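PDB 6ZMQ: cytochrome C-type biogenesis protein ccmF from Thermus thermophilus, which is a membrane-bound cytochrome c heme lyase, binds heme b, and probably takes part in attaching heme to apocytochrome during cytochrome c maturation. Local coordinates for residues 112-117 and 327-332; 142-147 and 203-208; 298-303 and 334-339. All blocks are in the same frame, centred on the assembly; numbering follows the deposited sequence.

The three contacts tie together five predicted transmembrane helices, and one phosphatidylethanolamine runs past all of them. Contacts 1 and 3 share helix 325-345 and lie about 13 Å apart between centres; they meet directly, Phe332 CD2 standing 3.6 Å from Leu303 CD2. Contact 3 is coupled to contact 2, whose centre is about 12 Å away, by a probable hydrogen bond of 2.9 Å from Tyr204 OH to Ala336 O. Contacts 1 and 2 do not touch, their nearest atoms being about 5 Å apart, yet helices 110-129 and 135-157 follow each other in the chain. All three lie away from the annotated heme b site.

Contact 1: residues 112-117 and 327-332; sequences GSILLW and PAFLGF. With PTY (phosphatidylethanolamine), chain E.
Trp117 and Phe329 reach for each other from opposite directions across two helices whose backbones stay well apart, the nearest CA atoms, those of Ile114 and Phe329, being 11.4 Å from each other. The aromatic pair carries the contact. The six-membered ring of Trp117 and the ring of Phe329 are nearly parallel, at 20°, but slid so far that they barely overlap, with centroids 5.4 Å apart. The closest atoms are Trp117 CH2 and Phe329 CE2, 3.5 Å apart, with Trp117 CZ3 just as near. With CG anti to its backbone N (chi1 -161°), Trp117 extends its indole towards helix 325-345.

An aliphatic-aromatic contact adds to this: Ile114 CG2 meets the edge of the Phe329 ring near its plane, 4.2 Å from CZ. Phe307 stacks on Phe329 and Tyr194 on Trp117, while Leu303 of helix 288-307 touches both rings.

Lipid contacts occupy another part of helix 325-345. Ala328 O is 3.5 Å from C15 of the phosphatidylethanolamine, and Phe332 CD1 lies 3.9 Å from C18. Long aromatic side chains bridging widely spaced helices make this an aromatic cluster within a transmembrane bundle, bordered by a bound lipid.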
loop_
_atom_site.group_PDB
_atom_site.type_symbol
_atom_site.label_atom_id
_atom_site.label_comp_id
_atom_site.label_asym_id
_atom_site.label_seq_id
_atom_site.Cartn_x
_atom_site.Cartn_y
_atom_site.Cartn_z
ATOM N N GLY A 112 14.926 1.859 13.467
ATOM C CA GLY A 112 14.103 3.056 13.539
ATOM C C GLY A 112 12.735 2.882 12.905
ATOM O O GLY A 112 11.746 3.453 13.382
ATOM N N SER A 113 12.647 2.066 11.850
ATOM C CA SER A 113 11.354 1.858 11.208
ATOM C C SER A 113 10.443 0.983 12.056
ATOM O O SER A 113 9.226 1.188 12.059
ATOM C CB SER A 113 11.524 1.270 9.810
ATOM O OG SER A 113 12.256 0.063 9.829
ATOM N N ILE A 114 11.001 0.025 12.806
ATOM C CA ILE A 114 10.114 -0.707 13.709
ATOM C C ILE A 114 9.788 0.130 14.943
ATOM O O ILE A 114 8.746 -0.092 15.570
ATOM C CB ILE A 114 10.642 -2.110 14.082
ATOM C CG1 ILE A 114 12.088 -2.098 14.545
ATOM C CG2 ILE A 114 10.513 -3.057 12.908
ATOM C CD1 ILE A 114 12.426 -3.187 15.543
ATOM N N LEU A 115 10.613 1.139 15.274
ATOM C CA LEU A 115 10.196 2.113 16.290
ATOM C C LEU A 115 9.007 2.957 15.810
ATOM O O LEU A 115 8.042 3.157 16.556
ATOM C CB LEU A 115 11.372 3.005 16.703
ATOM C CG LEU A 115 11.164 4.135 17.736
ATOM C CD1 LEU A 115 10.292 3.720 18.934
ATOM C CD2 LEU A 115 12.494 4.686 18.231
ATOM N N LEU A 116 9.049 3.443 14.566
ATOM C CA LEU A 116 7.919 4.209 14.025
ATOM C C LEU A 116 6.686 3.318 13.844
ATOM O O LEU A 116 5.546 3.763 14.032
ATOM C CB LEU A 116 8.335 4.882 12.706
ATOM C CG LEU A 116 7.478 5.876 11.896
ATOM C CD1 LEU A 116 6.491 5.232 10.910
ATOM C CD2 LEU A 116 6.720 6.815 12.846
ATOM N N TRP A 117 6.922 2.045 13.522
ATOM C CA TRP A 117 5.878 1.038 13.375
ATOM C C TRP A 117 5.167 0.772 14.699
ATOM O O TRP A 117 3.928 0.764 14.765
ATOM C CB TRP A 117 6.546 -0.230 12.849
ATOM C CG TRP A 117 5.674 -1.211 12.226
ATOM C CD1 TRP A 117 4.320 -1.192 12.192
ATOM C CD2 TRP A 117 6.081 -2.390 11.524
ATOM N NE1 TRP A 117 3.857 -2.276 11.514
ATOM C CE2 TRP A 117 4.914 -3.030 11.087
ATOM C CE3 TRP A 117 7.320 -2.961 11.217
ATOM C CZ2 TRP A 117 4.936 -4.222 10.383
ATOM C CZ3 TRP A 117 7.344 -4.143 10.498
ATOM C CH2 TRP A 117 6.155 -4.754 10.080
ATOM N N PRO A 327 13.210 -14.472 11.363
ATOM C CA PRO A 327 12.604 -15.533 12.199
ATOM C C PRO A 327 11.527 -15.056 13.170
ATOM O O PRO A 327 10.495 -15.732 13.306
ATOM C CB PRO A 327 13.818 -16.110 12.943
ATOM C CG PRO A 327 14.930 -15.959 11.983
ATOM C CD PRO A 327 14.659 -14.719 11.176
ATOM N N ALA A 328 11.722 -13.901 13.817
ATOM C CA ALA A 328 10.725 -13.381 14.752
ATOM C C ALA A 328 9.459 -12.945 14.027
ATOM O O ALA A 328 8.341 -13.210 14.490
ATOM C CB ALA A 328 11.309 -12.225 15.565
ATOM N N PHE A 329 9.620 -12.294 12.870
ATOM C CA PHE A 329 8.455 -11.875 12.093
ATOM C C PHE A 329 7.724 -13.064 11.479
ATOM O O PHE A 329 6.493 -13.031 11.364
ATOM C CB PHE A 329 8.879 -10.882 11.014
ATOM C CG PHE A 329 8.824 -9.459 11.474
ATOM C CD1 PHE A 329 9.918 -8.881 12.105
ATOM C CD2 PHE A 329 7.653 -8.723 11.353
ATOM C CE1 PHE A 329 9.867 -7.571 12.556
ATOM C CE2 PHE A 329 7.589 -7.422 11.812
ATOM C CZ PHE A 329 8.700 -6.843 12.410
ATOM N N LEU A 330 8.452 -14.135 11.133
ATOM C CA LEU A 330 7.817 -15.355 10.642
ATOM C C LEU A 330 7.011 -16.040 11.742
ATOM O O LEU A 330 5.882 -16.489 11.498
ATOM C CB LEU A 330 8.884 -16.294 10.065
ATOM C CG LEU A 330 8.529 -17.663 9.475
ATOM C CD1 LEU A 330 9.310 -17.885 8.195
ATOM C CD2 LEU A 330 8.857 -18.772 10.466
ATOM N N GLY A 331 7.569 -16.102 12.959
ATOM C CA GLY A 331 6.820 -16.625 14.097
ATOM C C GLY A 331 5.602 -15.792 14.458
ATOM O O GLY A 331 4.556 -16.332 14.827
ATOM N N PHE A 332 5.714 -14.468 14.320
ATOM C CA PHE A 332 4.587 -13.573 14.575
ATOM C C PHE A 332 3.476 -13.766 13.540
ATOM O O PHE A 332 2.287 -13.779 13.893
ATOM C CB PHE A 332 5.072 -12.121 14.585
ATOM C CG PHE A 332 4.025 -11.129 15.008
ATOM C CD1 PHE A 332 3.198 -11.380 16.092
ATOM C CD2 PHE A 332 3.843 -9.958 14.293
ATOM C CE1 PHE A 332 2.222 -10.454 16.469
ATOM C CE2 PHE A 332 2.865 -9.034 14.651
ATOM C CZ PHE A 332 2.056 -9.282 15.740
HETATM C C1 PTY E . 17.132 -16.423 17.987
HETATM C C2 PTY E . 22.710 -19.593 14.813
HETATM C C3 PTY E . 21.396 -19.110 14.200
HETATM O O4 PTY E . 17.316 -15.044 18.116
HETATM C C5 PTY E . 17.188 -16.784 15.483
HETATM C C6 PTY E . 16.310 -16.801 16.750
HETATM O O7 PTY E . 15.162 -15.980 16.611
HETATM C C8 PTY E . 13.948 -16.520 17.105
HETATM O O10 PTY E . 13.960 -17.557 17.677
HETATM C C11 PTY E . 12.598 -15.799 16.916
HETATM C C12 PTY E . 11.444 -16.469 17.694
HETATM C C13 PTY E . 10.052 -16.168 17.096
HETATM C C14 PTY E . 8.980 -15.835 18.148
HETATM C C15 PTY E . 7.933 -14.845 17.613
HETATM C C16 PTY E . 6.541 -15.026 18.246
HETATM C C17 PTY E . 6.088 -13.733 18.944
HETATM C C18 PTY E . 4.562 -13.560 18.975
HETATM C C19 PTY E . 4.175 -12.376 19.871
HETATM C C20 PTY E . 2.675 -12.402 20.196
HETATM C C21 PTY E . 2.379 -11.631 21.488
HETATM C C22 PTY E . 1.326 -12.359 22.333
HETATM C C23 PTY E . -0.090 -12.032 21.844
HETATM C C24 PTY E . -1.137 -12.646 22.782
HETATM C C25 PTY E . -2.552 -12.160 22.452
HETATM C C26 PTY E . -3.435 -13.344 22.054
HETATM C C27 PTY E . -4.859 -13.157 22.577
HETATM C C28 PTY E . -5.790 -14.052 21.766
HETATM C C29 PTY E . -7.058 -14.375 22.549
HETATM C C30 PTY E . 17.520 -14.656 19.447
HETATM C C31 PTY E . 16.316 -14.483 20.374
HETATM O O30 PTY E . 18.619 -14.481 19.860
HETATM C C32 PTY E . 15.288 -13.571 19.703
HETATM C C33 PTY E . 13.959 -13.568 20.463
HETATM C C34 PTY E . 13.052 -12.469 19.903
HETATM C C35 PTY E . 11.691 -12.503 20.601
HETATM C C36 PTY E . 11.043 -11.117 20.602
HETATM C C37 PTY E . 10.125 -10.983 21.818
HETATM C C38 PTY E . 8.688 -10.736 21.355
HETATM C C39 PTY E . 7.713 -10.802 22.532
HETATM C C40 PTY E . 6.930 -12.114 22.473
HETATM C C41 PTY E . 5.727 -12.083 23.418
HETATM C C42 PTY E . 6.121 -12.652 24.780
HETATM C C43 PTY E . 4.872 -13.143 25.506
HETATM C C44 PTY E . 4.512 -12.132 26.590
HETATM P P1 PTY E . 19.416 -18.252 15.687
HETATM O O11 PTY E . 20.881 -18.046 14.953
HETATM O O12 PTY E . 18.638 -19.317 14.951
HETATM O O13 PTY E . 19.671 -18.737 17.092
HETATM O O14 PTY E . 18.568 -16.831 15.762
HETATM N N1 PTY E . 22.595 -21.001 15.149
#

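Contact 2: residues 142-147 and 203-208; sequences LAVLFG and PYAYAV. With PTY (phosphatidylethanolamine), chain E.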
loop_
_atom_site.group_PDB
_atom_site.type_symbol
_atom_site.label_atom_id
_atom_site.label_comp_id
_atom_site.label_asym_id
_atom_site.label_seq_id
_atom_site.Cartn_x
_atom_site.Cartn_y
_atom_site.Cartn_z
ATOM N N LEU A 142 -7.962 -5.392 23.797
ATOM C CA LEU A 142 -6.757 -4.880 24.438
ATOM C C LEU A 142 -5.690 -5.955 24.575
ATOM O O LEU A 142 -4.510 -5.656 24.372
ATOM C CB LEU A 142 -7.092 -4.241 25.789
ATOM C CG LEU A 142 -7.935 -2.957 25.746
ATOM C CD1 LEU A 142 -7.827 -2.198 27.035
ATOM C CD2 LEU A 142 -7.492 -2.056 24.597
ATOM N N ALA A 143 -6.097 -7.212 24.837
ATOM C CA ALA A 143 -5.138 -8.317 24.948
ATOM C C ALA A 143 -4.353 -8.542 23.653
ATOM O O ALA A 143 -3.114 -8.586 23.669
ATOM C CB ALA A 143 -5.862 -9.593 25.353
ATOM N N VAL A 144 -5.050 -8.592 22.509
ATOM C CA VAL A 144 -4.332 -8.861 21.257
ATOM C C VAL A 144 -3.553 -7.619 20.775
ATOM O O VAL A 144 -2.429 -7.744 20.257
ATOM C CB VAL A 144 -5.301 -9.422 20.193
ATOM C CG1 VAL A 144 -6.483 -8.559 20.074
ATOM C CG2 VAL A 144 -4.638 -9.633 18.818
ATOM N N LEU A 145 -4.090 -6.402 20.990
ATOM C CA LEU A 145 -3.365 -5.201 20.557
ATOM C C LEU A 145 -2.133 -4.926 21.426
ATOM O O LEU A 145 -1.065 -4.562 20.901
ATOM C CB LEU A 145 -4.310 -3.997 20.520
ATOM C CG LEU A 145 -5.405 -3.925 19.447
ATOM C CD1 LEU A 145 -6.076 -2.567 19.492
ATOM C CD2 LEU A 145 -4.790 -4.161 18.077
ATOM N N PHE A 146 -2.236 -5.160 22.744
ATOM C CA PHE A 146 -1.070 -5.100 23.616
ATOM C C PHE A 146 -0.083 -6.222 23.309
ATOM O O PHE A 146 1.115 -6.047 23.522
ATOM C CB PHE A 146 -1.481 -5.181 25.088
ATOM C CG PHE A 146 -1.886 -3.854 25.693
ATOM C CD1 PHE A 146 -0.994 -2.806 25.734
ATOM C CD2 PHE A 146 -3.115 -3.691 26.324
ATOM C CE1 PHE A 146 -1.334 -1.599 26.315
ATOM C CE2 PHE A 146 -3.473 -2.487 26.906
ATOM C CZ PHE A 146 -2.571 -1.438 26.908
ATOM N N GLY A 147 -0.562 -7.361 22.797
ATOM C CA GLY A 147 0.343 -8.401 22.321
ATOM C C GLY A 147 1.172 -7.984 21.120
ATOM O O GLY A 147 2.358 -8.313 21.029
ATOM N N PRO A 203 -9.642 -3.813 13.324
ATOM C CA PRO A 203 -10.655 -4.843 12.989
ATOM C C PRO A 203 -10.269 -6.274 13.327
ATOM O O PRO A 203 -11.121 -6.991 13.880
ATOM C CB PRO A 203 -10.824 -4.672 11.465
ATOM C CG PRO A 203 -9.767 -3.666 11.073
ATOM C CD PRO A 203 -9.696 -2.808 12.264
ATOM N N TYR A 204 -9.012 -6.674 13.037
ATOM C CA TYR A 204 -8.525 -8.030 13.323
ATOM C C TYR A 204 -8.659 -8.363 14.795
ATOM O O TYR A 204 -9.148 -9.446 15.145
ATOM C CB TYR A 204 -7.052 -8.179 12.911
ATOM C CG TYR A 204 -6.362 -9.424 13.476
ATOM C CD1 TYR A 204 -6.558 -10.668 12.881
ATOM C CD2 TYR A 204 -5.496 -9.353 14.584
ATOM C CE1 TYR A 204 -5.938 -11.804 13.371
ATOM C CE2 TYR A 204 -4.881 -10.494 15.087
ATOM C CZ TYR A 204 -5.110 -11.713 14.473
ATOM O OH TYR A 204 -4.499 -12.856 14.940
ATOM N N ALA A 205 -8.279 -7.401 15.649
ATOM C CA ALA A 205 -8.450 -7.480 17.094
ATOM C C ALA A 205 -9.893 -7.752 17.467
ATOM O O ALA A 205 -10.177 -8.762 18.130
ATOM C CB ALA A 205 -7.979 -6.167 17.720
ATOM N N TYR A 206 -10.811 -6.958 16.889
ATOM C CA TYR A 206 -12.248 -7.119 17.100
ATOM C C TYR A 206 -12.718 -8.489 16.641
ATOM O O TYR A 206 -13.458 -9.166 17.372
ATOM C CB TYR A 206 -13.009 -6.015 16.366
ATOM C CG TYR A 206 -13.302 -4.757 17.169
ATOM C CD1 TYR A 206 -12.340 -3.766 17.326
ATOM C CD2 TYR A 206 -14.556 -4.540 17.721
ATOM C CE1 TYR A 206 -12.605 -2.605 18.028
ATOM C CE2 TYR A 206 -14.832 -3.378 18.422
ATOM C CZ TYR A 206 -13.854 -2.420 18.578
ATOM O OH TYR A 206 -14.125 -1.270 19.281
ATOM N N ALA A 207 -12.151 -8.971 15.518
ATOM C CA ALA A 207 -12.523 -10.274 14.979
ATOM C C ALA A 207 -12.074 -11.399 15.890
ATOM O O ALA A 207 -12.871 -12.289 16.213
ATOM C CB ALA A 207 -11.924 -10.460 13.605
ATOM N N VAL A 208 -10.845 -11.304 16.418
ATOM C CA VAL A 208 -10.359 -12.337 17.331
ATOM C C VAL A 208 -11.030 -12.166 18.680
ATOM O O VAL A 208 -11.214 -13.145 19.422
ATOM C CB VAL A 208 -8.815 -12.284 17.336
ATOM C CG1 VAL A 208 -8.185 -13.243 18.339
ATOM C CG2 VAL A 208 -8.299 -12.631 15.952
HETATM C C1 PTY E . 17.132 -16.423 17.987
HETATM C C2 PTY E . 22.710 -19.593 14.813
HETATM C C3 PTY E . 21.396 -19.110 14.200
HETATM O O4 PTY E . 17.316 -15.044 18.116
HETATM C C5 PTY E . 17.188 -16.784 15.483
HETATM C C6 PTY E . 16.310 -16.801 16.750
HETATM O O7 PTY E . 15.162 -15.980 16.611
HETATM C C8 PTY E . 13.948 -16.520 17.105
HETATM O O10 PTY E . 13.960 -17.557 17.677
HETATM C C11 PTY E . 12.598 -15.799 16.916
HETATM C C12 PTY E . 11.444 -16.469 17.694
HETATM C C13 PTY E . 10.052 -16.168 17.096
HETATM C C14 PTY E . 8.980 -15.835 18.148
HETATM C C15 PTY E . 7.933 -14.845 17.613
HETATM C C16 PTY E . 6.541 -15.026 18.246
HETATM C C17 PTY E . 6.088 -13.733 18.944
HETATM C C18 PTY E . 4.562 -13.560 18.975
HETATM C C19 PTY E . 4.175 -12.376 19.871
HETATM C C20 PTY E . 2.675 -12.402 20.196
HETATM C C21 PTY E . 2.379 -11.631 21.488
HETATM C C22 PTY E . 1.326 -12.359 22.333
HETATM C C23 PTY E . -0.090 -12.032 21.844
HETATM C C24 PTY E . -1.137 -12.646 22.782
HETATM C C25 PTY E . -2.552 -12.160 22.452
HETATM C C26 PTY E . -3.435 -13.344 22.054
HETATM C C27 PTY E . -4.859 -13.157 22.577
HETATM C C28 PTY E . -5.790 -14.052 21.766
HETATM C C29 PTY E . -7.058 -14.375 22.549
HETATM C C30 PTY E . 17.520 -14.656 19.447
HETATM C C31 PTY E . 16.316 -14.483 20.374
HETATM O O30 PTY E . 18.619 -14.481 19.860
HETATM C C32 PTY E . 15.288 -13.571 19.703
HETATM C C33 PTY E . 13.959 -13.568 20.463
HETATM C C34 PTY E . 13.052 -12.469 19.903
HETATM C C35 PTY E . 11.691 -12.503 20.601
HETATM C C36 PTY E . 11.043 -11.117 20.602
HETATM C C37 PTY E . 10.125 -10.983 21.818
HETATM C C38 PTY E . 8.688 -10.736 21.355
HETATM C C39 PTY E . 7.713 -10.802 22.532
HETATM C C40 PTY E . 6.930 -12.114 22.473
HETATM C C41 PTY E . 5.727 -12.083 23.418
HETATM C C42 PTY E . 6.121 -12.652 24.780
HETATM C C43 PTY E . 4.872 -13.143 25.506
HETATM C C44 PTY E . 4.512 -12.132 26.590
HETATM P P1 PTY E . 19.416 -18.252 15.687
HETATM O O11 PTY E . 20.881 -18.046 14.953
HETATM O O12 PTY E . 18.638 -19.317 14.951
HETATM O O13 PTY E . 19.671 -18.737 17.092
HETATM O O14 PTY E . 18.568 -16.831 15.762
HETATM N N1 PTY E . 22.595 -21.001 15.149
#
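Val144 spreads its two methyls over the facing helix, one against Ala205 and the other against Tyr204. Its CG1 occupies the crowded position between backbone N and carbonyl carbon (chi1 51°), which directs this branch at Ala205, 3.7 Å from CB. The second branch, CG2, stands anti to the backbone N and comes within 3.8 Å of Tyr204 CE2. The valine and tyrosine side chains cross obliquely, and the methyl meets the phenol ring at a slant.

Leu145 closes on the same alanine: its CD2 is 3.8 Å from Ala205 CB, although the leucine's CB does not itself point at the opposite helix. Ala205 CB is therefore touched by both Val144 and Leu145. The small alanine lets the backbones approach, with Val144 CA and Ala205 CA 6.0 Å apart and the axes of the two segments 9.0 Å apart at their closest, at an angle of 134°.

Within its own helix, Tyr204 has Val208 CG2 over one face, displaced towards the rim. The ring also stacks with Phe299, and its OH is hydrogen-bonded to Ala336 O of helix 325-345. Behind Val144, the lipid chain follows the backbone of helix 135-157; Gly147 O is 3.3 Å from C21 of the phosphatidylethanolamine.

The interface joining helices 135-157 and 185-213 here is entirely apolar, so it depends on the fit of methyl groups against one another and against the tyrosine ring, while the buried tyrosine hydroxyl has its polar requirement met by a third helix.

Contact 3: residues 298-303 and 334-339; sequences AFAATL and LFATGL. With PTY (phosphatidylethanolamine), chain E.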
loop_
_atom_site.group_PDB
_atom_site.type_symbol
_atom_site.label_atom_id
_atom_site.label_comp_id
_atom_site.label_asym_id
_atom_site.label_seq_id
_atom_site.Cartn_x
_atom_site.Cartn_y
_atom_site.Cartn_z
ATOM N N ALA A 298 -5.830 -10.800 5.487
ATOM C CA ALA A 298 -5.418 -9.450 5.106
ATOM C C ALA A 298 -4.497 -8.811 6.133
ATOM O O ALA A 298 -3.519 -8.153 5.762
ATOM C CB ALA A 298 -6.654 -8.572 4.898
ATOM N N PHE A 299 -4.770 -9.021 7.431
ATOM C CA PHE A 299 -3.951 -8.421 8.478
ATOM C C PHE A 299 -2.555 -9.033 8.532
ATOM O O PHE A 299 -1.553 -8.307 8.616
ATOM C CB PHE A 299 -4.657 -8.573 9.822
ATOM C CG PHE A 299 -3.771 -8.310 10.998
ATOM C CD1 PHE A 299 -3.378 -7.018 11.290
ATOM C CD2 PHE A 299 -3.315 -9.355 11.810
ATOM C CE1 PHE A 299 -2.554 -6.765 12.363
ATOM C CE2 PHE A 299 -2.480 -9.093 12.882
ATOM C CZ PHE A 299 -2.102 -7.796 13.150
ATOM N N ALA A 300 -2.465 -10.368 8.539
ATOM C CA ALA A 300 -1.143 -10.999 8.562
ATOM C C ALA A 300 -0.394 -10.806 7.241
ATOM O O ALA A 300 0.852 -10.736 7.227
ATOM C CB ALA A 300 -1.275 -12.481 8.888
ATOM N N ALA A 301 -1.138 -10.688 6.131
ATOM C CA ALA A 301 -0.552 -10.310 4.853
ATOM C C ALA A 301 0.059 -8.922 4.918
ATOM O O ALA A 301 1.170 -8.708 4.424
ATOM C CB ALA A 301 -1.621 -10.376 3.766
ATOM N N THR A 302 -0.658 -7.968 5.533
ATOM C CA THR A 302 -0.142 -6.610 5.681
ATOM C C THR A 302 1.060 -6.566 6.613
ATOM O O THR A 302 1.950 -5.734 6.412
ATOM C CB THR A 302 -1.235 -5.660 6.184
ATOM O OG1 THR A 302 -2.383 -5.753 5.338
ATOM C CG2 THR A 302 -0.739 -4.224 6.122
ATOM N N LEU A 303 1.114 -7.470 7.603
ATOM C CA LEU A 303 2.316 -7.644 8.425
ATOM C C LEU A 303 3.527 -8.025 7.582
ATOM O O LEU A 303 4.561 -7.341 7.601
ATOM C CB LEU A 303 2.091 -8.707 9.501
ATOM C CG LEU A 303 3.399 -9.092 10.209
ATOM C CD1 LEU A 303 3.876 -8.032 11.212
ATOM C CD2 LEU A 303 3.297 -10.467 10.814
ATOM N N LEU A 334 2.925 -16.531 11.702
ATOM C CA LEU A 334 2.361 -17.845 11.997
ATOM C C LEU A 334 1.393 -17.783 13.170
ATOM O O LEU A 334 0.312 -18.385 13.117
ATOM C CB LEU A 334 3.494 -18.830 12.295
ATOM C CG LEU A 334 4.189 -19.497 11.110
ATOM C CD1 LEU A 334 5.320 -20.409 11.570
ATOM C CD2 LEU A 334 3.177 -20.270 10.299
ATOM N N PHE A 335 1.750 -17.011 14.209
ATOM C CA PHE A 335 0.879 -16.813 15.366
ATOM C C PHE A 335 -0.423 -16.110 14.986
ATOM O O PHE A 335 -1.504 -16.540 15.408
ATOM C CB PHE A 335 1.650 -16.028 16.438
ATOM C CG PHE A 335 0.838 -15.662 17.651
ATOM C CD1 PHE A 335 0.646 -16.587 18.668
ATOM C CD2 PHE A 335 0.273 -14.394 17.781
ATOM C CE1 PHE A 335 -0.100 -16.263 19.785
ATOM C CE2 PHE A 335 -0.479 -14.068 18.886
ATOM C CZ PHE A 335 -0.663 -15.003 19.892
ATOM N N ALA A 336 -0.334 -15.053 14.168
ATOM C CA ALA A 336 -1.504 -14.252 13.794
ATOM C C ALA A 336 -2.500 -15.044 12.944
ATOM O O ALA A 336 -3.705 -15.100 13.265
ATOM C CB ALA A 336 -1.054 -12.987 13.062
ATOM N N THR A 337 -2.015 -15.636 11.834
ATOM C CA THR A 337 -2.863 -16.486 10.988
ATOM C C THR A 337 -3.424 -17.692 11.737
ATOM O O THR A 337 -4.614 -18.015 11.580
ATOM C CB THR A 337 -2.114 -16.961 9.730
ATOM O OG1 THR A 337 -0.737 -17.220 10.028
ATOM C CG2 THR A 337 -2.279 -16.015 8.557
ATOM N N GLY A 338 -2.601 -18.336 12.581
ATOM C CA GLY A 338 -3.059 -19.501 13.316
ATOM C C GLY A 338 -4.115 -19.161 14.346
ATOM O O GLY A 338 -5.090 -19.891 14.502
ATOM N N LEU A 339 -3.966 -18.010 15.010
ATOM C CA LEU A 339 -4.923 -17.594 16.032
ATOM C C LEU A 339 -6.279 -17.235 15.432
ATOM O O LEU A 339 -7.316 -17.753 15.890
ATOM C CB LEU A 339 -4.341 -16.417 16.815
ATOM C CG LEU A 339 -5.271 -15.500 17.603
ATOM C CD1 LEU A 339 -5.836 -16.248 18.799
ATOM C CD2 LEU A 339 -4.555 -14.224 18.039
HETATM C C1 PTY E . 17.132 -16.423 17.987
HETATM C C2 PTY E . 22.710 -19.593 14.813
HETATM C C3 PTY E . 21.396 -19.110 14.200
HETATM O O4 PTY E . 17.316 -15.044 18.116
HETATM C C5 PTY E . 17.188 -16.784 15.483
HETATM C C6 PTY E . 16.310 -16.801 16.750
HETATM O O7 PTY E . 15.162 -15.980 16.611
HETATM C C8 PTY E . 13.948 -16.520 17.105
HETATM O O10 PTY E . 13.960 -17.557 17.677
HETATM C C11 PTY E . 12.598 -15.799 16.916
HETATM C C12 PTY E . 11.444 -16.469 17.694
HETATM C C13 PTY E . 10.052 -16.168 17.096
HETATM C C14 PTY E . 8.980 -15.835 18.148
HETATM C C15 PTY E . 7.933 -14.845 17.613
HETATM C C16 PTY E . 6.541 -15.026 18.246
HETATM C C17 PTY E . 6.088 -13.733 18.944
HETATM C C18 PTY E . 4.562 -13.560 18.975
HETATM C C19 PTY E . 4.175 -12.376 19.871
HETATM C C20 PTY E . 2.675 -12.402 20.196
HETATM C C21 PTY E . 2.379 -11.631 21.488
HETATM C C22 PTY E . 1.326 -12.359 22.333
HETATM C C23 PTY E . -0.090 -12.032 21.844
HETATM C C24 PTY E . -1.137 -12.646 22.782
HETATM C C25 PTY E . -2.552 -12.160 22.452
HETATM C C26 PTY E . -3.435 -13.344 22.054
HETATM C C27 PTY E . -4.859 -13.157 22.577
HETATM C C28 PTY E . -5.790 -14.052 21.766
HETATM C C29 PTY E . -7.058 -14.375 22.549
HETATM C C30 PTY E . 17.520 -14.656 19.447
HETATM C C31 PTY E . 16.316 -14.483 20.374
HETATM O O30 PTY E . 18.619 -14.481 19.860
HETATM C C32 PTY E . 15.288 -13.571 19.703
HETATM C C33 PTY E . 13.959 -13.568 20.463
HETATM C C34 PTY E . 13.052 -12.469 19.903
HETATM C C35 PTY E . 11.691 -12.503 20.601
HETATM C C36 PTY E . 11.043 -11.117 20.602
HETATM C C37 PTY E . 10.125 -10.983 21.818
HETATM C C38 PTY E . 8.688 -10.736 21.355
HETATM C C39 PTY E . 7.713 -10.802 22.532
HETATM C C40 PTY E . 6.930 -12.114 22.473
HETATM C C41 PTY E . 5.727 -12.083 23.418
HETATM C C42 PTY E . 6.121 -12.652 24.780
HETATM C C43 PTY E . 4.872 -13.143 25.506
HETATM C C44 PTY E . 4.512 -12.132 26.590
HETATM P P1 PTY E . 19.416 -18.252 15.687
HETATM O O11 PTY E . 20.881 -18.046 14.953
HETATM O O12 PTY E . 18.638 -19.317 14.951
HETATM O O13 PTY E . 19.671 -18.737 17.092
HETATM O O14 PTY E . 18.568 -16.831 15.762
HETATM N N1 PTY E . 22.595 -21.001 15.149
#
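Segments 298-303 and 334-339, of helices 288-307 and 325-345, run almost exactly antiparallel, at 174°, with axes 9.2 Å apart and the CA atoms of Ala300 and Ala336 facing each other at 6.2 Å. The small residues Ala300 and Ala336 both direct CB across the interface, where these methyls meet loosely at 4.2 Å. Thr337 makes the nearer approach, its CG2 standing 3.7 Å from Ala300 CB. It turns that methyl to the alanine while OG1 hydrogen-bonds to Phe333 O in the preceding turn, a polar group thus being satisfied within its own helix. On the other flank, the Phe299 ring reaches Ala336 CB at a slant through CE2; Phe197 of helix 185-213 lies against the same ring.

Thr302 belongs to the internal bonding of helix 288-307. Ala298 O accepts from Thr302 OG1, at 2.7 Å, and from Thr302 N, the two donors arriving from opposite faces of the carbonyl plane.

Phe335 and Leu339 line the phosphatidylethanolamine chain. The extended first torsion of Phe335 (chi1 176°) carries its ring to the lipid, where C20 sits over one face towards the rim and C23 lies 3.6 Å from CZ. Farther along, Leu339 CD1 is 3.7 Å from C28. Replacing Phe335 with an alanine would probably deprive the acyl chain between C20 and C24 of its flat aromatic support and open a gap beside it.

Chemically, the helices meet through methyls and an aromatic ring, with the threonine hydroxyls turned to main-chain carbonyls; Ala300, Ala336 and the Thr337 methyl, with the Phe299 ring, make the protein interface, while Phe335 and Leu339 face the acyl chain.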